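Local coordinates for L-talarate/Galactarate Dehydratase (Salmonella typhimurium, PDB 2PP0), which catalyses the magnesium-dependent dehydration of L-talarate and galactarate to 5-keto-4-deoxy-D-glucarate, and also epimerises L-talarate to galactarate, at residues T211-R214 / E215-D219. Residues are numbered along the deposited sequence; the frame is centred on the assembly and turned at random.
Sequences TAVR and EALGD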
loop_
_atom_site.group_PDB
_atom_site.type_symbol
_atom_site.label_atom_id
_atom_site.label_comp_id
_atom_site.label_asym_id
_atom_site.label_seq_id
_atom_site.Cartn_x
_atom_site.Cartn_y
_atom_site.Cartn_z
ATOM N N THR B 211 -10.853 10.431 38.585
ATOM C CA THR B 211 -11.261 9.455 39.594
ATOM C C THR B 211 -12.781 9.299 39.607
ATOM O O THR B 211 -13.302 8.192 39.771
ATOM C CB THR B 211 -10.793 9.863 41.014
ATOM O OG1 THR B 211 -11.397 11.110 41.385
ATOM C CG2 THR B 211 -9.279 10.004 41.055
ATOM N N ALA B 212 -13.486 10.412 39.430
ATOM C CA ALA B 212 -14.943 10.398 39.416
ATOM C C ALA B 212 -15.466 9.637 38.199
ATOM O O ALA B 212 -16.478 8.938 38.286
ATOM C CB ALA B 212 -15.479 11.824 39.412
ATOM N N VAL B 213 -14.779 9.776 37.065
ATOM C CA VAL B 213 -15.185 9.097 35.837
ATOM C C VAL B 213 -14.920 7.594 35.892
ATOM O O VAL B 213 -15.759 6.799 35.462
ATOM C CB VAL B 213 -14.473 9.683 34.601
ATOM C CG1 VAL B 213 -14.856 8.889 33.356
ATOM C CG2 VAL B 213 -14.858 11.141 34.426
ATOM N N ARG B 214 -13.758 7.198 36.406
ATOM C CA ARG B 214 -13.449 5.774 36.514
ATOM C C ARG B 214 -14.427 5.131 37.488
ATOM O O ARG B 214 -14.897 4.013 37.275
ATOM C CB ARG B 214 -12.017 5.556 37.013
ATOM C CG ARG B 214 -11.737 4.122 37.479
ATOM C CD ARG B 214 -12.089 3.092 36.401
ATOM N NE ARG B 214 -11.076 2.996 35.355
ATOM C CZ ARG B 214 -11.297 2.490 34.145
ATOM N NH1 ARG B 214 -12.502 2.036 33.821
ATOM N NH2 ARG B 214 -10.312 2.435 33.260
ATOM N N GLU B 215 -14.729 5.855 38.560
ATOM C CA GLU B 215 -15.647 5.370 39.580
ATOM C C GLU B 215 -17.014 5.073 38.960
ATOM O O GLU B 215 -17.603 4.021 39.208
ATOM C CB GLU B 215 -15.780 6.423 40.686
ATOM C CG GLU B 215 -16.471 5.940 41.954
ATOM C CD GLU B 215 -17.910 5.537 41.714
ATOM O OE1 GLU B 215 -18.683 6.377 41.202
ATOM O OE2 GLU B 215 -18.266 4.381 42.038
ATOM N N ALA B 216 -17.507 6.000 38.146
ATOM C CA ALA B 216 -18.803 5.844 37.503
ATOM C C ALA B 216 -18.822 4.758 36.432
ATOM O O ALA B 216 -19.822 4.061 36.269
ATOM C CB ALA B 216 -19.243 7.174 36.896
ATOM N N LEU B 217 -17.716 4.615 35.707
ATOM C CA LEU B 217 -17.621 3.629 34.634
ATOM C C LEU B 217 -17.417 2.202 35.107
ATOM O O LEU B 217 -17.856 1.256 34.456
ATOM C CB LEU B 217 -16.473 3.987 33.680
ATOM C CG LEU B 217 -16.645 5.177 32.736
ATOM C CD1 LEU B 217 -15.359 5.383 31.950
ATOM C CD2 LEU B 217 -17.809 4.928 31.793
ATOM N N GLY B 218 -16.749 2.045 36.241
ATOM C CA GLY B 218 -16.468 0.712 36.730
ATOM C C GLY B 218 -15.042 0.404 36.327
ATOM O O GLY B 218 -14.471 1.097 35.486
ATOM N N ASP B 219 -14.470 -0.645 36.902
ATOM C CA ASP B 219 -13.087 -1.019 36.633
ATOM C C ASP B 219 -12.737 -1.566 35.247
ATOM O O ASP B 219 -11.565 -1.583 34.875
ATOM C CB ASP B 219 -12.632 -2.028 37.691
ATOM C CG ASP B 219 -12.637 -1.446 39.096
ATOM O OD1 ASP B 219 -13.665 -0.858 39.500
ATOM O OD2 ASP B 219 -11.614 -1.585 39.800
#
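Arg214 extends alongside the last turn of its helix, and its NH1 donates to Gly218 O (2.7 Å). Its chain starts with CG anti to the backbone N (chi1 166°), and the bends at chi2 and chi3 then lay it along the flank of the helix. The bond meets the carbonyl almost head-on, at a C=O...N angle of 160°, while the oxygen lies a little out of the guanidinium plane; Asp219 O sits over one face, toward its rim. A long side chain with several N-H groups suits this place: NH1 also bonds Phe221 O and NH2 bonds Phe246 O, so one guanidinium binds two carbonyls of the link to strand 223-226 and one beyond helix 233-243. The last helical bond runs from Gly218 N to Arg214 O (2.9 Å), and Gly218 then takes a positive phi, a conformation that glycine, with no CB to press on the carbonyl before it, adopts without strain. Val213 and Leu217, one turn apart, send their side chains off the same face of the helix, with Val213 CG1 3.8 Å from Leu217 CD1. These buried branched residues both pack on Leu223, while Leu217 also touches Val183 and the small Ala212 and Ala216 rest on helix 176-188, within a beta-alpha-beta unit of the barrel domain.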